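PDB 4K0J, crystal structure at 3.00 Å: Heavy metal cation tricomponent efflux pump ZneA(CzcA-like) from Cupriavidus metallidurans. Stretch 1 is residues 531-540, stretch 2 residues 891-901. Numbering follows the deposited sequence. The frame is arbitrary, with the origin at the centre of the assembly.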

ATOM      1  N   THR C 531      31.737 -43.874 -21.661  1.00144.95           N
ATOM      2  CA  THR C 531      30.785 -43.696 -20.570  1.00132.76           C
ATOM      3  C   THR C 531      30.072 -42.350 -20.654  1.00123.71           C
ATOM      4  O   THR C 531      29.002 -42.182 -20.075  1.00127.05           O
ATOM      5  CB  THR C 531      31.441 -43.859 -19.184  1.00130.99           C
ATOM      6  OG1 THR C 531      32.654 -43.099 -19.134  1.00137.65           O
ATOM      7  CG2 THR C 531      31.754 -45.322 -18.911  1.00129.15           C
ATOM      8  N   LEU C 532      30.660 -41.395 -21.370  1.00115.92           N
ATOM      9  CA  LEU C 532      30.003 -40.111 -21.603  1.00113.14           C
ATOM     10  C   LEU C 532      28.660 -40.312 -22.299  1.00120.30           C
ATOM     11  O   LEU C 532      27.615 -39.869 -21.816  1.00112.68           O
ATOM     12  CB  LEU C 532      30.886 -39.195 -22.448  1.00112.81           C
ATOM     13  CG  LEU C 532      30.173 -37.982 -23.057  1.00114.69           C
ATOM     14  CD1 LEU C 532      29.718 -37.009 -21.973  1.00113.35           C
ATOM     15  CD2 LEU C 532      31.057 -37.286 -24.086  1.00114.75           C
ATOM     16  N   VAL C 533      28.697 -40.986 -23.442  1.00137.31           N
ATOM     17  CA  VAL C 533      27.479 -41.306 -24.172  1.00144.56           C
ATOM     18  C   VAL C 533      26.747 -42.431 -23.445  1.00136.45           C
ATOM     19  O   VAL C 533      25.531 -42.587 -23.571  1.00136.97           O
ATOM     20  CB  VAL C 533      27.791 -41.715 -25.626  1.00152.45           C
ATOM     21  CG1 VAL C 533      26.517 -41.770 -26.452  1.00151.97           C
ATOM     22  CG2 VAL C 533      28.780 -40.737 -26.244  1.00153.96           C
ATOM     23  N   GLY C 534      27.503 -43.198 -22.663  1.00121.92           N
ATOM     24  CA  GLY C 534      26.961 -44.300 -21.888  1.00109.55           C
ATOM     25  C   GLY C 534      26.021 -43.826 -20.799  1.00104.10           C
ATOM     26  O   GLY C 534      25.201 -44.595 -20.296  1.00 96.72           O
ATOM     27  N   VAL C 535      26.149 -42.556 -20.426  1.00114.42           N
ATOM     28  CA  VAL C 535      25.222 -41.936 -19.487  1.00120.60           C
ATOM     29  C   VAL C 535      24.328 -40.944 -20.223  1.00125.17           C
ATOM     30  O   VAL C 535      23.244 -40.602 -19.751  1.00125.86           O
ATOM     31  CB  VAL C 535      25.956 -41.231 -18.325  1.00118.89           C
ATOM     32  CG1 VAL C 535      26.924 -42.188 -17.661  1.00117.13           C
ATOM     33  CG2 VAL C 535      26.685 -39.990 -18.815  1.00118.99           C
ATOM     34  N   MET C 536      24.785 -40.494 -21.390  1.00129.89           N
ATOM     35  CA  MET C 536      23.984 -39.614 -22.231  1.00125.79           C
ATOM     36  C   MET C 536      22.792 -40.383 -22.798  1.00121.75           C
ATOM     37  O   MET C 536      21.770 -39.794 -23.146  1.00122.66           O
ATOM     38  CB  MET C 536      24.839 -39.032 -23.359  1.00129.56           C
ATOM     39  CG  MET C 536      24.226 -37.843 -24.077  1.00128.12           C
ATOM     40  SD  MET C 536      25.358 -37.132 -25.289  1.00152.84           S
ATOM     41  CE  MET C 536      26.735 -36.668 -24.240  1.00124.09           C
ATOM     42  N   ILE C 537      22.932 -41.703 -22.887  1.00119.44           N
ATOM     43  CA  ILE C 537      21.837 -42.567 -23.320  1.00118.71           C
ATOM     44  C   ILE C 537      21.416 -43.492 -22.175  1.00107.97           C
ATOM     45  O   ILE C 537      21.318 -44.711 -22.326  1.00 99.29           O
ATOM     46  CB  ILE C 537      22.204 -43.372 -24.585  1.00131.16           C
ATOM     47  CG1 ILE C 537      22.929 -42.474 -25.586  1.00139.46           C
ATOM     48  CG2 ILE C 537      20.956 -43.948 -25.246  1.00131.28           C
ATOM     49  CD1 ILE C 537      22.067 -41.341 -26.118  1.00140.46           C
ATOM     50  N   LEU C 538      21.189 -42.885 -21.018  1.00108.96           N
ATOM     51  CA  LEU C 538      20.636 -43.575 -19.863  1.00106.86           C
ATOM     52  C   LEU C 538      19.681 -42.599 -19.193  1.00101.31           C
ATOM     53  O   LEU C 538      18.655 -42.992 -18.632  1.00103.33           O
ATOM     54  CB  LEU C 538      21.746 -43.995 -18.900  1.00105.37           C
ATOM     55  CG  LEU C 538      21.346 -44.941 -17.764  1.00105.15           C
ATOM     56  CD1 LEU C 538      20.767 -46.235 -18.317  1.00109.39           C
ATOM     57  CD2 LEU C 538      22.539 -45.229 -16.870  1.00102.55           C
ATOM     58  N   GLY C 539      20.029 -41.318 -19.276  1.00 86.92           N
ATOM     59  CA  GLY C 539      19.148 -40.248 -18.854  1.00 84.68           C
ATOM     60  C   GLY C 539      18.271 -39.810 -20.010  1.00 89.05           C
ATOM     61  O   GLY C 539      17.462 -38.891 -19.887  1.00 82.13           O
ATOM     62  N   ALA C 540      18.445 -40.472 -21.149  1.00103.03           N
ATOM     63  CA  ALA C 540      17.614 -40.222 -22.319  1.00111.29           C
ATOM     64  C   ALA C 540      16.410 -41.150 -22.288  1.00115.29           C
ATOM     65  O   ALA C 540      15.435 -40.947 -23.013  1.00117.05           O
ATOM     66  CB  ALA C 540      18.414 -40.435 -23.589  1.00115.73           C
ATOM     67  N   VAL C 891      31.404 -33.392 -13.987  1.00 95.97           N
ATOM     68  CA  VAL C 891      29.953 -33.499 -13.841  1.00 89.23           C
ATOM     69  C   VAL C 891      29.310 -34.781 -14.416  1.00 90.42           C
ATOM     70  O   VAL C 891      28.371 -35.310 -13.817  1.00 84.17           O
ATOM     71  CB  VAL C 891      29.201 -32.216 -14.320  1.00 78.68           C
ATOM     72  CG1 VAL C 891      29.279 -31.126 -13.260  1.00 72.01           C
ATOM     73  CG2 VAL C 891      29.742 -31.706 -15.648  1.00 78.05           C
ATOM     74  N   PRO C 892      29.801 -35.293 -15.563  1.00 98.44           N
ATOM     75  CA  PRO C 892      29.156 -36.535 -16.005  1.00100.21           C
ATOM     76  C   PRO C 892      29.551 -37.722 -15.129  1.00101.58           C
ATOM     77  O   PRO C 892      28.786 -38.681 -15.018  1.00 99.37           O
ATOM     78  CB  PRO C 892      29.699 -36.729 -17.428  1.00105.29           C
ATOM     79  CG  PRO C 892      30.272 -35.405 -17.822  1.00103.61           C
ATOM     80  CD  PRO C 892      30.788 -34.824 -16.554  1.00101.42           C
ATOM     81  N   LEU C 893      30.734 -37.654 -14.522  1.00103.08           N
ATOM     82  CA  LEU C 893      31.214 -38.711 -13.640  1.00101.20           C
ATOM     83  C   LEU C 893      30.236 -38.923 -12.497  1.00 98.53           C
ATOM     84  O   LEU C 893      30.026 -40.048 -12.041  1.00 94.68           O
ATOM     85  CB  LEU C 893      32.589 -38.355 -13.073  1.00101.54           C
ATOM     86  CG  LEU C 893      33.721 -38.101 -14.069  1.00105.88           C
ATOM     87  CD1 LEU C 893      35.031 -37.874 -13.334  1.00105.65           C
ATOM     88  CD2 LEU C 893      33.846 -39.257 -15.043  1.00113.34           C
ATOM     89  N   ALA C 894      29.643 -37.826 -12.040  1.00100.34           N
ATOM     90  CA  ALA C 894      28.657 -37.867 -10.975  1.00101.24           C
ATOM     91  C   ALA C 894      27.278 -38.150 -11.552  1.00103.52           C
ATOM     92  O   ALA C 894      26.428 -38.746 -10.891  1.00104.95           O
ATOM     93  CB  ALA C 894      28.656 -36.554 -10.216  1.00 98.26           C
ATOM     94  N   THR C 895      27.073 -37.722 -12.793  1.00103.04           N
ATOM     95  CA  THR C 895      25.796 -37.900 -13.472  1.00101.71           C
ATOM     96  C   THR C 895      25.456 -39.382 -13.639  1.00109.28           C
ATOM     97  O   THR C 895      24.286 -39.765 -13.587  1.00115.69           O
ATOM     98  CB  THR C 895      25.794 -37.196 -14.846  1.00 95.32           C
ATOM     99  OG1 THR C 895      26.144 -35.817 -14.678  1.00 92.44           O
ATOM    100  CG2 THR C 895      24.428 -37.285 -15.502  1.00 91.92           C
ATOM    101  N   LEU C 896      26.485 -40.207 -13.827  1.00109.91           N
ATOM    102  CA  LEU C 896      26.314 -41.653 -13.964  1.00112.84           C
ATOM    103  C   LEU C 896      25.528 -42.236 -12.796  1.00106.96           C
ATOM    104  O   LEU C 896      24.445 -42.793 -12.983  1.00112.38           O
ATOM    105  CB  LEU C 896      27.672 -42.354 -14.078  1.00122.62           C
ATOM    106  CG  LEU C 896      27.714 -43.881 -13.917  1.00124.76           C
ATOM    107  CD1 LEU C 896      26.988 -44.598 -15.049  1.00120.43           C
ATOM    108  CD2 LEU C 896      29.151 -44.379 -13.798  1.00128.86           C
ATOM    109  N   GLY C 897      26.071 -42.094 -11.590  1.00 96.42           N
ATOM    110  CA  GLY C 897      25.423 -42.615 -10.403  1.00 96.79           C
ATOM    111  C   GLY C 897      24.079 -41.968 -10.131  1.00100.39           C
ATOM    112  O   GLY C 897      23.143 -42.623  -9.677  1.00 96.11           O
ATOM    113  N   GLY C 898      23.986 -40.675 -10.427  1.00105.20           N
ATOM    114  CA  GLY C 898      22.769 -39.921 -10.195  1.00102.58           C
ATOM    115  C   GLY C 898      21.619 -40.404 -11.051  1.00106.98           C
ATOM    116  O   GLY C 898      20.457 -40.127 -10.758  1.00112.36           O
ATOM    117  N   LEU C 899      21.944 -41.135 -12.113  1.00107.22           N
ATOM    118  CA  LEU C 899      20.926 -41.650 -13.019  1.00103.15           C
ATOM    119  C   LEU C 899      20.725 -43.159 -12.884  1.00104.65           C
ATOM    120  O   LEU C 899      19.629 -43.662 -13.134  1.00107.30           O
ATOM    121  CB  LEU C 899      21.244 -41.267 -14.467  1.00 94.25           C
ATOM    122  CG  LEU C 899      21.192 -39.766 -14.775  1.00 85.68           C
ATOM    123  CD1 LEU C 899      21.568 -39.491 -16.219  1.00 90.48           C
ATOM    124  CD2 LEU C 899      19.816 -39.201 -14.469  1.00 79.76           C
ATOM    125  N   VAL C 900      21.771 -43.882 -12.486  1.00 98.83           N
ATOM    126  CA  VAL C 900      21.633 -45.320 -12.268  1.00 99.00           C
ATOM    127  C   VAL C 900      20.887 -45.597 -10.969  1.00106.42           C
ATOM    128  O   VAL C 900      20.289 -46.658 -10.798  1.00104.62           O
ATOM    129  CB  VAL C 900      22.989 -46.059 -12.240  1.00 92.72           C
ATOM    130  CG1 VAL C 900      23.756 -45.817 -13.526  1.00 94.32           C
ATOM    131  CG2 VAL C 900      23.807 -45.646 -11.029  1.00 87.85           C
ATOM    132  N   ALA C 901      20.925 -44.631 -10.057  1.00116.48           N
ATOM    133  CA  ALA C 901      20.247 -44.768  -8.777  1.00121.17           C
ATOM    134  C   ALA C 901      18.759 -44.471  -8.922  1.00120.07           C
ATOM    135  O   ALA C 901      17.938 -45.002  -8.176  1.00131.66           O
ATOM    136  CB  ALA C 901      20.880 -43.857  -7.739  1.00120.95           C
TER

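Two segments of one chain, at least 360 residues apart in sequence where they touch, pack here without a single hydrogen bond between them. Helix 531-536 and helix 891-901 run in the same general direction, their axes inclined by 37° and 9.5 Å apart at closest approach. The backbones come nearest at V535 and L896, whose CA atoms lie 5.6 Å apart, and the contact carries on past the end of the first helix to L538 and G539.

V535 is the centre of the first stretch's contribution. It is buried, its CA-to-CB bond points toward the second helix, and its m rotamer (chi1 -53°) places CG1 3.6 Å from CD1 of L896. A beta-branched side chain suits this position: it is short, with both methyls close to the backbone, so it fills space where the main chains are near. The CA-to-CB bond of L896 points sideways to the first stretch, and its t,p conformation, one of the two common leucine rotamers on helices, carries CD1 into contact with the valine. The pairing is purely apolar, held by van der Waals contact between methyl groups.

L532 adopts the same t,p rotamer. Its CA-to-CB bond also points sideways, but the end of the side chain comes nearer, bringing CD1 to 4.5 Å from CG of P892, a looser contact. The compact proline ring offers an apolar surface without a flexible chain to order.

L899 uses the other common helical leucine rotamer, m,t, with chi2 at 178°. Its CA-to-CB bond points toward the first stretch, and the m,t form places CD1 3.7 Å from CA of G539 and 4.1 Å from O of V535. Glycine fits here for a steric reason: an ideal CB on G539 would sit 2.7 Å from L899 CD1, a clash. The leucine methyl occupies the space that a side chain would need.

I537 leaves helical geometry, with phi/psi of -115/50, yet weak bonds from the N atoms of L538 and G539 to V535 O, both 3.3 Å, still tie this turn to the helix. The CA-to-CB bond of L538 points toward the second helix, and its t,p rotamer sets CD2 3.6 Å from CG1 of V900, itself in the m rotamer. This is an apolar methyl-to-methyl contact, in which the longer leucine reaches a valine whose CA-to-CB bond points sideways and whose methyls lie close to its own backbone.

The CA-to-CB bond of T895 also points toward the first stretch, but the residue makes no close contact with it. In its m rotamer, OG1 donates a very short 2.4 Å hydrogen bond to V891 O, one turn earlier, so the hydroxyl is satisfied within its own helix beside an otherwise apolar contact.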